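Local atomic coordinates of 2-dehydropantoate 2-reductase (Geobacter metallireducens, PDB entry 3HN2), a protein that probably catalyses the NADPH-dependent reduction of 2-dehydropantoate (ketopantoate) to (R)-pantoate, the second step of the pathway from 3-methyl-2-oxobutanoate to pantoate in pantothenate biosynthesis. Residues Leu20-Gly25 with Phe53-Val58; Phe47-Asp52 with Val138-Ala143; Lys78-Ser83 with Pro268-Ala273; Gly96-Thr101 with Arg120-Val125; Lys186-Ile191 with Leu222-Gly227. One frame throughout, in Å; residues are numbered along the deposited sequence.

Contact 1: Leu20-Gly25 with Phe53-Val58; sequences LLQRSG and FTLPHV
One face of the F53 ring carries the guanidinium of R23, with NH2 offset toward the CG-CD1 rim; R23 NH2 comes to 3.4 Å from F53 CD1. R23 CZ stands 4.2 Å from the centroid of the F53 ring and 14° off its normal, which meets the geometry of a cation-pi pair. The two planes are nevertheless inclined by 35°, so the guanidinium dips toward the ring through NH2 rather than lying flat on it. The arginine reaches this place with CG anti to its backbone N (chi1 -156°) and with bends at chi2 and chi3. Its aliphatic part joins in, R23 CG lying 3.7 Å from F53 CE2. L20 meets the same ring obliquely, its CD2 at 3.8 Å from F53 CE1, with the two side chains crossing at about a right angle.

Further along, Q22 and L55 meet tip to tip. The glutamine extends beyond CG, and its OE1 reaches to 3.5 Å from L55 CD2, while Q22 CG lies 3.7 Å from L55 CD1. OE1 also approaches the carbonyl of H57, but both are acceptors and no bond results. Across the two segments, therefore, adhesion comes from the cation-pi pair and van der Waals contact, without hydrogen bonds. F53 and L55 both rest on A19 as well, and bond through their backbones to V46 and L44. An edge strand, 53-55, of a small three-stranded sheet is thus laid against the C-terminal end of helix 14-23, the helix that follows the first strand of the Rossmann-type nucleotide-binding domain.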
# COMPACT_ATOMS: atom_id res chain seq x y z
N LEU A 20 -18.94 -11.41 7.61
CA LEU A 20 -18.15 -12.43 6.92
C LEU A 20 -18.21 -13.76 7.68
O LEU A 20 -18.21 -14.83 7.06
CB LEU A 20 -16.70 -11.99 6.72
CG LEU A 20 -16.38 -10.82 5.78
CD1 LEU A 20 -14.88 -10.59 5.77
CD2 LEU A 20 -16.88 -11.03 4.36
N LEU A 21 -18.25 -13.67 9.01
CA LEU A 21 -18.35 -14.86 9.85
C LEU A 21 -19.64 -15.66 9.65
O LEU A 21 -19.58 -16.87 9.46
CB LEU A 21 -18.13 -14.52 11.33
CG LEU A 21 -16.67 -14.37 11.79
CD1 LEU A 21 -16.59 -13.55 13.06
CD2 LEU A 21 -15.97 -15.72 11.97
N GLN A 22 -20.79 -14.99 9.65
CA GLN A 22 -22.05 -15.70 9.41
C GLN A 22 -22.29 -16.06 7.94
O GLN A 22 -23.03 -17.01 7.65
CB GLN A 22 -23.27 -14.98 10.01
CG GLN A 22 -23.92 -13.92 9.14
CD GLN A 22 -25.30 -13.52 9.64
OE1 GLN A 22 -26.29 -13.67 8.94
NE2 GLN A 22 -25.37 -13.00 10.87
N ARG A 23 -21.65 -15.33 7.02
CA ARG A 23 -21.74 -15.62 5.58
C ARG A 23 -21.14 -16.99 5.28
O ARG A 23 -21.57 -17.66 4.34
CB ARG A 23 -21.03 -14.54 4.76
CG ARG A 23 -21.52 -14.40 3.32
CD ARG A 23 -20.59 -15.07 2.32
NE ARG A 23 -19.27 -14.45 2.27
CZ ARG A 23 -18.93 -13.44 1.48
NH1 ARG A 23 -17.69 -12.95 1.52
NH2 ARG A 23 -19.81 -12.91 0.64
N SER A 24 -20.16 -17.40 6.08
CA SER A 24 -19.59 -18.74 6.01
C SER A 24 -20.18 -19.68 7.08
O SER A 24 -19.60 -20.71 7.41
CB SER A 24 -18.07 -18.67 6.14
OG SER A 24 -17.71 -17.95 7.29
N GLY A 25 -21.34 -19.31 7.61
CA GLY A 25 -22.12 -20.20 8.46
C GLY A 25 -21.61 -20.33 9.88
O GLY A 25 -21.25 -21.42 10.33
N PHE A 53 -22.09 -7.91 -0.95
CA PHE A 53 -23.09 -8.90 -0.54
C PHE A 53 -24.05 -8.35 0.51
O PHE A 53 -23.75 -7.37 1.19
CB PHE A 53 -22.44 -10.23 -0.10
CG PHE A 53 -21.86 -10.22 1.29
CD1 PHE A 53 -20.59 -9.72 1.53
CD2 PHE A 53 -22.58 -10.76 2.36
CE1 PHE A 53 -20.05 -9.73 2.82
CE2 PHE A 53 -22.05 -10.76 3.64
CZ PHE A 53 -20.79 -10.25 3.87
N THR A 54 -25.21 -8.99 0.64
CA THR A 54 -26.26 -8.51 1.53
C THR A 54 -26.81 -9.66 2.38
O THR A 54 -27.18 -10.71 1.85
CB THR A 54 -27.42 -7.86 0.74
OG1 THR A 54 -27.82 -8.72 -0.33
CG2 THR A 54 -26.99 -6.52 0.15
N LEU A 55 -26.84 -9.45 3.69
CA LEU A 55 -27.48 -10.41 4.59
C LEU A 55 -28.92 -9.98 4.81
O LEU A 55 -29.17 -8.93 5.42
CB LEU A 55 -26.74 -10.48 5.93
CG LEU A 55 -25.34 -11.09 5.98
CD1 LEU A 55 -24.69 -10.75 7.30
CD2 LEU A 55 -25.37 -12.60 5.76
N PRO A 56 -29.88 -10.79 4.32
CA PRO A 56 -31.31 -10.45 4.41
C PRO A 56 -31.79 -10.44 5.85
O PRO A 56 -32.55 -9.56 6.26
CB PRO A 56 -31.99 -11.57 3.62
CG PRO A 56 -30.91 -12.24 2.84
CD PRO A 56 -29.68 -12.09 3.66
N HIS A 57 -31.33 -11.42 6.62
CA HIS A 57 -31.64 -11.54 8.03
C HIS A 57 -30.36 -11.47 8.86
O HIS A 57 -29.34 -12.08 8.51
CB HIS A 57 -32.40 -12.85 8.29
CG HIS A 57 -32.44 -13.25 9.74
ND1 HIS A 57 -31.86 -14.42 10.20
CD2 HIS A 57 -32.97 -12.64 10.82
CE1 HIS A 57 -32.04 -14.50 11.50
NE2 HIS A 57 -32.71 -13.44 11.91
N VAL A 58 -30.42 -10.71 9.95
CA VAL A 58 -29.32 -10.62 10.91
C VAL A 58 -29.86 -10.83 12.33
O VAL A 58 -30.84 -10.20 12.73
CB VAL A 58 -28.57 -9.26 10.77
CG1 VAL A 58 -27.85 -8.87 12.05
CG2 VAL A 58 -27.58 -9.31 9.61

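Contact 2: Phe47-Asp52 with Val138-Ala143; sequences FSINGD and VHHLGA
Strands 44-48 and 137-140 run parallel in a small three-stranded sheet, and this contact is the end of their pairing. Two straight bonds hold it: F47 N to V138 O at 2.8 Å (N-H...O 165°) and H140 N to F47 O at 2.7 Å, both nearly along the carbonyl axes. Beyond F47 the pairing loosens, since I49 N reaches H140 O only weakly, at 3.2 Å. F47 and H139 project side by side from one face of the sheet; F47 CD1 sits over a face of the imidazole, 3.6 Å from H139 CE1, with the rings inclined by 43°. Just past the pairing, L141 and G142 together face C129 in a classic beta bulge, which leads the chain into strand 142-150 of the large Rossmann-domain sheet. H140 is held at NE2, which donates to A143 O at 2.9 Å, and more loosely at ND1, which accepts a weak bond from S48 OG at 3.3 Å, consistent with a neutral ring protonated on NE2. Y16 stacks on this imidazole. N50 ND2 lies at the edge of the H140 ring, while N50 OD1 bonds N205 of the second subunit. I49 CD1 packs 3.7 Å from G142 CA.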
# COMPACT_ATOMS: atom_id res chain seq x y z
N PHE A 47 -20.73 -3.53 1.34
CA PHE A 47 -20.14 -3.15 0.07
C PHE A 47 -18.63 -3.32 0.18
O PHE A 47 -18.00 -2.78 1.09
CB PHE A 47 -20.52 -1.71 -0.30
CG PHE A 47 -22.00 -1.46 -0.31
CD1 PHE A 47 -22.62 -0.80 0.75
CD2 PHE A 47 -22.79 -1.91 -1.36
CE1 PHE A 47 -23.99 -0.58 0.75
CE2 PHE A 47 -24.16 -1.69 -1.38
CZ PHE A 47 -24.77 -1.03 -0.32
N SER A 48 -18.06 -4.10 -0.73
CA SER A 48 -16.63 -4.37 -0.72
C SER A 48 -15.99 -4.08 -2.06
O SER A 48 -16.67 -3.93 -3.08
CB SER A 48 -16.36 -5.83 -0.34
OG SER A 48 -16.61 -6.06 1.03
N ILE A 49 -14.66 -4.02 -2.05
CA ILE A 49 -13.88 -4.03 -3.27
C ILE A 49 -13.85 -5.45 -3.83
O ILE A 49 -13.64 -5.66 -5.03
CB ILE A 49 -12.45 -3.52 -3.02
CG1 ILE A 49 -11.90 -4.10 -1.71
CG2 ILE A 49 -12.44 -1.99 -2.97
CD1 ILE A 49 -10.40 -4.23 -1.68
N ASN A 50 -14.07 -6.42 -2.95
CA ASN A 50 -14.12 -7.84 -3.29
C ASN A 50 -15.54 -8.32 -3.60
O ASN A 50 -15.90 -9.45 -3.28
CB ASN A 50 -13.53 -8.67 -2.14
CG ASN A 50 -12.10 -8.29 -1.80
OD1 ASN A 50 -11.38 -7.72 -2.63
ND2 ASN A 50 -11.68 -8.61 -0.59
N GLY A 51 -16.34 -7.45 -4.21
CA GLY A 51 -17.73 -7.77 -4.54
C GLY A 51 -18.67 -7.62 -3.36
O GLY A 51 -18.40 -8.12 -2.27
N ASP A 52 -19.79 -6.93 -3.59
CA ASP A 52 -20.76 -6.63 -2.53
C ASP A 52 -21.63 -7.84 -2.20
O ASP A 52 -21.87 -8.70 -3.05
CB ASP A 52 -21.65 -5.45 -2.94
CG ASP A 52 -20.86 -4.22 -3.39
OD1 ASP A 52 -21.46 -3.34 -4.04
OD2 ASP A 52 -19.65 -4.14 -3.12
N VAL A 138 -22.08 -1.30 5.63
CA VAL A 138 -20.64 -1.41 5.88
C VAL A 138 -19.89 -1.29 4.56
O VAL A 138 -20.22 -1.99 3.60
CB VAL A 138 -20.29 -2.76 6.53
CG1 VAL A 138 -18.90 -2.71 7.17
CG2 VAL A 138 -21.33 -3.16 7.56
N HIS A 139 -18.90 -0.41 4.52
CA HIS A 139 -18.06 -0.26 3.32
C HIS A 139 -16.64 -0.74 3.61
O HIS A 139 -16.01 -0.29 4.57
CB HIS A 139 -18.04 1.19 2.83
CG HIS A 139 -19.35 1.66 2.27
ND1 HIS A 139 -20.50 1.75 3.03
CD2 HIS A 139 -19.69 2.08 1.03
CE1 HIS A 139 -21.49 2.20 2.28
NE2 HIS A 139 -21.02 2.41 1.06
N HIS A 140 -16.15 -1.66 2.78
CA HIS A 140 -14.81 -2.22 2.91
C HIS A 140 -13.95 -1.79 1.73
O HIS A 140 -14.16 -2.25 0.60
CB HIS A 140 -14.88 -3.75 3.03
CG HIS A 140 -13.59 -4.45 2.73
ND1 HIS A 140 -13.46 -5.34 1.68
CD2 HIS A 140 -12.37 -4.40 3.33
CE1 HIS A 140 -12.22 -5.81 1.66
NE2 HIS A 140 -11.55 -5.25 2.64
N LEU A 141 -13.00 -0.91 1.99
CA LEU A 141 -12.22 -0.26 0.93
C LEU A 141 -10.90 -0.95 0.62
O LEU A 141 -10.30 -0.71 -0.43
CB LEU A 141 -11.98 1.22 1.26
CG LEU A 141 -13.16 2.08 1.73
CD1 LEU A 141 -12.69 3.51 2.02
CD2 LEU A 141 -14.32 2.08 0.73
N GLY A 142 -10.44 -1.81 1.54
CA GLY A 142 -9.18 -2.52 1.37
C GLY A 142 -8.76 -3.36 2.56
O GLY A 142 -9.33 -3.23 3.65
N ALA A 143 -7.78 -4.23 2.32
CA ALA A 143 -7.14 -5.07 3.34
C ALA A 143 -8.13 -5.91 4.16
O ALA A 143 -9.11 -6.40 3.61
CB ALA A 143 -6.22 -4.22 4.25

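Contact 3: Lys78-Ser83 with Pro268-Ala273; sequences KTFANS and PLEIAA
A single carboxylate oxygen takes two bonds from one residue: E270 OE1 accepts from T79 OG1 at 2.7 Å and from T79 N at 3.1 Å. The hydroxyl uses the anti lone pair of OE1, whereas the amide comes from above the carboxylate plane, with its N-H...O angle 164°. The contact bridges the two domains of the ketopantoate reductase fold, a loop after strand 72-75 of the Rossmann domain meeting the start of helix 271-284 in the helical C-terminal domain; in this family the active site lies in the cleft between them. E270 occupies the N-cap position of that helix and the centre of an inverse gamma turn, and its extended side chain crosses to T79. T79 is buried, with A273 CB 3.5 Å from its OG1. E270 OE2 faces K78 NZ in a long salt bridge of 3.9 Å, and the lysine has another long, weak ion pair with D262. The F80 ring is sandwiched: K78 CB lies over one face and P268 CG over the opposite one, the latter a CH-pi contact 3.9 Å from the centroid and 21° off the normal. F80 CE1 sits 3.3 Å from P268 O.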
# COMPACT_ATOMS: atom_id res chain seq x y z
N LYS A 78 -15.20 0.92 20.32
CA LYS A 78 -14.28 2.04 20.38
C LYS A 78 -13.79 2.16 21.82
O LYS A 78 -14.57 1.99 22.76
CB LYS A 78 -14.95 3.33 19.90
CG LYS A 78 -14.53 3.76 18.50
CD LYS A 78 -15.05 2.82 17.42
CE LYS A 78 -14.05 2.68 16.27
NZ LYS A 78 -13.74 3.98 15.61
N THR A 79 -12.50 2.43 21.99
CA THR A 79 -11.81 2.27 23.27
C THR A 79 -12.17 3.28 24.36
O THR A 79 -11.80 3.10 25.52
CB THR A 79 -10.28 2.24 23.10
OG1 THR A 79 -9.86 3.35 22.29
CG2 THR A 79 -9.85 0.94 22.43
N PHE A 80 -12.91 4.33 24.00
CA PHE A 80 -13.44 5.26 25.00
C PHE A 80 -14.69 4.72 25.72
O PHE A 80 -15.12 5.28 26.73
CB PHE A 80 -13.69 6.65 24.41
CG PHE A 80 -14.33 6.65 23.05
CD1 PHE A 80 -13.56 6.89 21.91
CD2 PHE A 80 -15.70 6.45 22.90
CE1 PHE A 80 -14.14 6.90 20.65
CE2 PHE A 80 -16.29 6.46 21.64
CZ PHE A 80 -15.51 6.70 20.51
N ALA A 81 -15.24 3.62 25.19
CA ALA A 81 -16.35 2.91 25.82
C ALA A 81 -15.88 1.72 26.65
O ALA A 81 -16.67 0.85 27.00
CB ALA A 81 -17.34 2.45 24.76
N ASN A 82 -14.59 1.70 26.99
CA ASN A 82 -13.99 0.58 27.73
C ASN A 82 -14.43 0.46 29.19
O ASN A 82 -14.25 -0.59 29.81
CB ASN A 82 -12.46 0.60 27.61
CG ASN A 82 -11.94 -0.08 26.34
OD1 ASN A 82 -12.71 -0.50 25.48
ND2 ASN A 82 -10.62 -0.21 26.24
N SER A 83 -15.00 1.53 29.74
CA SER A 83 -15.60 1.51 31.08
C SER A 83 -16.86 0.66 31.10
O SER A 83 -17.27 0.15 32.14
CB SER A 83 -15.92 2.93 31.55
OG SER A 83 -16.66 3.63 30.56
N PRO A 268 -16.00 11.40 19.32
CA PRO A 268 -14.77 11.38 20.13
C PRO A 268 -13.64 10.50 19.56
O PRO A 268 -13.89 9.60 18.76
CB PRO A 268 -15.24 10.83 21.49
CG PRO A 268 -16.51 10.15 21.21
CD PRO A 268 -17.15 10.90 20.10
N LEU A 269 -12.42 10.79 19.99
CA LEU A 269 -11.23 10.13 19.45
C LEU A 269 -10.61 9.17 20.45
O LEU A 269 -10.74 9.34 21.67
CB LEU A 269 -10.21 11.17 19.00
CG LEU A 269 -10.72 12.31 18.10
CD1 LEU A 269 -9.59 13.25 17.72
CD2 LEU A 269 -11.40 11.79 16.85
N GLU A 270 -9.91 8.16 19.93
CA GLU A 270 -9.27 7.14 20.75
C GLU A 270 -7.85 7.55 21.19
O GLU A 270 -6.90 6.77 21.03
CB GLU A 270 -9.23 5.81 19.99
CG GLU A 270 -10.55 5.36 19.37
CD GLU A 270 -10.50 3.91 18.87
OE1 GLU A 270 -10.55 2.98 19.71
OE2 GLU A 270 -10.42 3.70 17.64
N ILE A 271 -7.71 8.76 21.74
CA ILE A 271 -6.41 9.29 22.18
C ILE A 271 -5.83 8.44 23.30
O ILE A 271 -4.64 8.12 23.28
CB ILE A 271 -6.51 10.76 22.67
CG1 ILE A 271 -7.19 11.66 21.63
CG2 ILE A 271 -5.13 11.31 23.08
CD1 ILE A 271 -6.35 11.95 20.40
N ALA A 272 -6.68 8.07 24.27
CA ALA A 272 -6.25 7.34 25.46
C ALA A 272 -5.49 6.07 25.11
O ALA A 272 -4.33 5.91 25.50
CB ALA A 272 -7.44 7.05 26.35
N ALA A 273 -6.11 5.19 24.32
CA ALA A 273 -5.51 3.90 23.96
C ALA A 273 -4.36 3.98 22.94
O ALA A 273 -3.36 3.29 23.09
CB ALA A 273 -6.58 2.95 23.46

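Contact 4: Gly96-Thr101 with Arg120-Val125; sequences GTQILT and RIIGGV
I122 O takes one hydrogen bond, from T101 N at 2.9 Å and almost exactly along the C=O axis (177°), supplemented by a weaker CA-H...O contact of 3.3 Å from L100 CA to I122 O. Three further backbone bonds, each 2.8 Å, continue the parallel pairing on either side: I99 N to R120 O, I122 N to I99 O, and G124 N to T101 O. The first is the least axial, its donor standing above the carbonyl plane. At the entry end a side chain extends the pattern. R120, bent at chi3, turns its NE to T97 O at 3.3 Å, with that oxygen near the guanidinium plane, while NH1 makes a weak bond to E94 O. Side chains on one face include I99 and I121, lying alongside each other with I99 CB 3.9 Å from I121 CD1. On the other, the side chains of L100 and I122 cross obliquely, L100 CD1 3.7 Å from I122 CG2. The strands belong to the beta-alpha-beta unit 98-101, 108-115, 121-129 of the Rossmann domain. Connecting helix 108-115 packs through L112 on T101 and I121, helix 157-168 lies against L100 and I122 through F166 and I159, and strand 72-75 pairs along the far edge of 98-101.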
# COMPACT_ATOMS: atom_id res chain seq x y z
N GLY A 96 -15.45 -21.25 29.77
CA GLY A 96 -15.04 -21.71 28.44
C GLY A 96 -15.20 -20.67 27.35
O GLY A 96 -14.65 -20.84 26.25
N THR A 97 -15.95 -19.60 27.63
CA THR A 97 -16.09 -18.47 26.72
C THR A 97 -14.73 -17.80 26.61
O THR A 97 -14.02 -17.64 27.60
CB THR A 97 -17.11 -17.42 27.24
OG1 THR A 97 -18.35 -18.07 27.57
CG2 THR A 97 -17.38 -16.33 26.20
N GLN A 98 -14.36 -17.44 25.38
CA GLN A 98 -13.12 -16.71 25.15
C GLN A 98 -13.38 -15.37 24.46
O GLN A 98 -14.28 -15.24 23.64
CB GLN A 98 -12.11 -17.57 24.40
CG GLN A 98 -12.70 -18.53 23.38
CD GLN A 98 -11.78 -19.70 23.09
OE1 GLN A 98 -10.56 -19.55 23.02
NE2 GLN A 98 -12.37 -20.88 22.93
N ILE A 99 -12.58 -14.38 24.84
CA ILE A 99 -12.83 -13.00 24.44
C ILE A 99 -11.76 -12.50 23.47
O ILE A 99 -10.56 -12.50 23.78
CB ILE A 99 -12.94 -12.08 25.69
CG1 ILE A 99 -13.94 -12.68 26.69
CG2 ILE A 99 -13.37 -10.68 25.29
CD1 ILE A 99 -13.79 -12.20 28.12
N LEU A 100 -12.19 -12.09 22.28
CA LEU A 100 -11.28 -11.64 21.23
C LEU A 100 -11.39 -10.14 21.04
O LEU A 100 -12.43 -9.62 20.64
CB LEU A 100 -11.56 -12.39 19.92
CG LEU A 100 -10.86 -12.06 18.60
CD1 LEU A 100 -9.36 -11.95 18.75
CD2 LEU A 100 -11.18 -13.13 17.58
N THR A 101 -10.30 -9.44 21.33
CA THR A 101 -10.26 -7.99 21.17
C THR A 101 -9.58 -7.57 19.84
O THR A 101 -8.48 -8.05 19.51
CB THR A 101 -9.68 -7.30 22.44
OG1 THR A 101 -10.13 -5.95 22.51
CG2 THR A 101 -8.17 -7.35 22.49
N ARG A 120 -8.66 -16.33 29.04
CA ARG A 120 -9.79 -16.19 28.12
C ARG A 120 -9.46 -15.24 26.98
O ARG A 120 -10.14 -15.23 25.96
CB ARG A 120 -11.04 -15.67 28.85
CG ARG A 120 -11.27 -16.21 30.26
CD ARG A 120 -12.55 -15.64 30.86
NE ARG A 120 -13.69 -16.54 30.68
CZ ARG A 120 -14.26 -17.24 31.66
NH1 ARG A 120 -15.28 -18.03 31.38
NH2 ARG A 120 -13.83 -17.14 32.91
N ILE A 121 -8.40 -14.45 27.14
CA ILE A 121 -8.18 -13.28 26.28
C ILE A 121 -7.33 -13.59 25.05
O ILE A 121 -6.25 -14.17 25.15
CB ILE A 121 -7.60 -12.08 27.10
CG1 ILE A 121 -8.45 -11.81 28.35
CG2 ILE A 121 -7.48 -10.81 26.25
CD1 ILE A 121 -9.95 -11.60 28.11
N ILE A 122 -7.85 -13.19 23.89
CA ILE A 122 -7.13 -13.32 22.63
C ILE A 122 -7.03 -11.93 21.97
O ILE A 122 -8.02 -11.21 21.81
CB ILE A 122 -7.77 -14.37 21.67
CG1 ILE A 122 -7.65 -15.78 22.25
CG2 ILE A 122 -7.10 -14.38 20.31
CD1 ILE A 122 -8.88 -16.29 22.95
N GLY A 123 -5.81 -11.54 21.62
CA GLY A 123 -5.59 -10.28 20.96
C GLY A 123 -5.50 -10.46 19.46
O GLY A 123 -4.77 -11.32 18.97
N GLY A 124 -6.26 -9.64 18.75
CA GLY A 124 -6.19 -9.60 17.30
C GLY A 124 -5.82 -8.21 16.82
O GLY A 124 -6.60 -7.27 16.98
N VAL A 125 -4.61 -8.07 16.29
CA VAL A 125 -4.26 -6.83 15.58
C VAL A 125 -4.78 -6.95 14.16
O VAL A 125 -4.33 -7.79 13.39
CB VAL A 125 -2.74 -6.44 15.68
CG1 VAL A 125 -1.86 -7.65 15.69
CG2 VAL A 125 -2.32 -5.48 14.56

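Contact 5: Lys186-Ile191 with Leu222-Gly227; sequences KLVWNI and LEVIAG
V224 is the bump of this contact, pushing both of its methyl groups into a hollow on the opposing helix lined by L187, V188 and I191. CG1, anti to its own backbone N (chi1 -179°), goes deepest: it lies 3.7 Å from V188 N and 3.8 Å from L187 C, so it rests against main-chain atoms as well as against side chains. The walls at that level are L187 CB and V188 CG2, each 3.9 Å from V224 CG1. The other branch, V224 CG2, leans toward the next turn and meets I191 CD1 at 3.9 Å. Such depth fits the close spacing of the backbones here, with V188 CA and V224 CA 5.8 Å apart. The axes of the short segments, 9.0 Å apart at their closest, run roughly antiparallel, at 147°, within the all-helical C-terminal domain of the ketopantoate reductase fold, where helix 179-200 meets helix 211-229. V188 supplies a smaller bump in return: its CG2 fits into the angle between V224 CG1 and I225 CG1, the latter at 3.8 Å. Every touching residue is buried, and no hydrogen bond crosses between the segments. Helix 271-284 closes in on the L187 and I191 side through P278, I274 and F275, whereas helix 241-249 packs through Y241 on V188 and through V242 on I225.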
# COMPACT_ATOMS: atom_id res chain seq x y z
N LYS A 186 1.90 -2.19 15.07
CA LYS A 186 0.82 -1.41 14.47
C LYS A 186 0.79 0.02 15.00
O LYS A 186 0.31 0.93 14.31
CB LYS A 186 -0.54 -2.07 14.70
CG LYS A 186 -1.53 -1.75 13.59
CD LYS A 186 -2.97 -1.73 14.08
CE LYS A 186 -3.88 -1.14 13.02
NZ LYS A 186 -5.32 -1.22 13.40
N LEU A 187 1.30 0.22 16.22
CA LEU A 187 1.45 1.54 16.82
C LEU A 187 2.46 2.41 16.07
O LEU A 187 2.33 3.63 16.05
CB LEU A 187 1.83 1.43 18.30
CG LEU A 187 0.82 1.74 19.41
CD1 LEU A 187 -0.64 1.80 18.93
CD2 LEU A 187 0.96 0.76 20.60
N VAL A 188 3.45 1.76 15.46
CA VAL A 188 4.42 2.44 14.61
C VAL A 188 3.74 3.12 13.41
O VAL A 188 4.21 4.14 12.93
CB VAL A 188 5.55 1.48 14.14
CG1 VAL A 188 6.47 2.15 13.10
CG2 VAL A 188 6.37 1.04 15.32
N TRP A 189 2.62 2.55 12.97
CA TRP A 189 1.85 3.15 11.89
C TRP A 189 0.77 4.09 12.41
O TRP A 189 0.58 5.20 11.86
CB TRP A 189 1.21 2.08 11.00
CG TRP A 189 0.69 2.67 9.74
CD1 TRP A 189 1.38 2.85 8.57
CD2 TRP A 189 -0.62 3.22 9.52
NE1 TRP A 189 0.58 3.45 7.64
CE2 TRP A 189 -0.65 3.70 8.19
CE3 TRP A 189 -1.77 3.34 10.32
CZ2 TRP A 189 -1.78 4.29 7.63
CZ3 TRP A 189 -2.90 3.94 9.77
CH2 TRP A 189 -2.90 4.41 8.43
N ASN A 190 0.05 3.64 13.44
CA ASN A 190 -1.14 4.33 13.96
C ASN A 190 -0.85 5.66 14.62
O ASN A 190 -1.71 6.52 14.67
CB ASN A 190 -1.89 3.44 14.97
CG ASN A 190 -3.07 2.70 14.35
OD1 ASN A 190 -3.23 2.64 13.12
ND2 ASN A 190 -3.90 2.11 15.20
N ILE A 191 0.35 5.82 15.16
CA ILE A 191 0.67 7.05 15.87
C ILE A 191 0.96 8.24 14.93
O ILE A 191 0.25 9.24 15.03
CB ILE A 191 1.68 6.82 17.04
CG1 ILE A 191 0.98 6.05 18.17
CG2 ILE A 191 2.22 8.15 17.56
CD1 ILE A 191 1.86 5.71 19.37
N LEU A 222 10.48 6.34 15.15
CA LEU A 222 11.62 5.92 15.97
C LEU A 222 11.37 5.93 17.49
O LEU A 222 11.97 5.15 18.22
CB LEU A 222 12.86 6.75 15.65
CG LEU A 222 13.55 6.43 14.32
CD1 LEU A 222 14.34 7.63 13.77
CD2 LEU A 222 14.43 5.21 14.47
N GLU A 223 10.50 6.83 17.95
CA GLU A 223 10.17 6.96 19.36
C GLU A 223 9.30 5.81 19.82
O GLU A 223 9.56 5.22 20.87
CB GLU A 223 9.45 8.29 19.62
CG GLU A 223 10.35 9.51 19.54
CD GLU A 223 9.63 10.80 19.90
OE1 GLU A 223 8.50 10.75 20.44
OE2 GLU A 223 10.20 11.88 19.64
N VAL A 224 8.28 5.49 19.02
CA VAL A 224 7.38 4.36 19.24
C VAL A 224 8.15 3.04 19.30
O VAL A 224 7.87 2.19 20.15
CB VAL A 224 6.29 4.30 18.14
CG1 VAL A 224 5.33 3.15 18.37
CG2 VAL A 224 5.51 5.61 18.10
N ILE A 225 9.12 2.89 18.40
CA ILE A 225 10.03 1.74 18.39
C ILE A 225 10.88 1.67 19.67
O ILE A 225 11.01 0.59 20.27
CB ILE A 225 10.91 1.73 17.11
CG1 ILE A 225 10.08 1.36 15.89
CG2 ILE A 225 12.08 0.76 17.24
CD1 ILE A 225 10.75 1.69 14.55
N ALA A 226 11.41 2.81 20.10
CA ALA A 226 12.21 2.90 21.32
C ALA A 226 11.38 2.57 22.57
O ALA A 226 11.87 1.93 23.51
CB ALA A 226 12.83 4.26 21.45
N GLY A 227 10.12 2.99 22.56
CA GLY A 227 9.17 2.67 23.61
C GLY A 227 8.73 1.22 23.55
O GLY A 227 8.30 0.66 24.55

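In the fold
Contacts 1, 2 and 4 lie in the Rossmann domain and contact 5 in the C-terminal domain, while contact 3 ties the two together. Contacts 1 and 2, with centres about 14 Å apart, share the small sheet and adjoin in sequence at D52 and F53. Contact 4 pairs two strands of the large sheet, where strand 142-150, reached through contact 2, lies next to 121-129. Contacts 4 and 5 touch across the domains, V125 CG2 packing 3.8 Å from K186 CD. Contact 3 comes within about 5 Å of contact 5, nearest atoms. In this family NADPH and substrate bind between the domains. Contacts 1 and 5, centres about 36 Å apart, lie on opposite sides of the chain's centre.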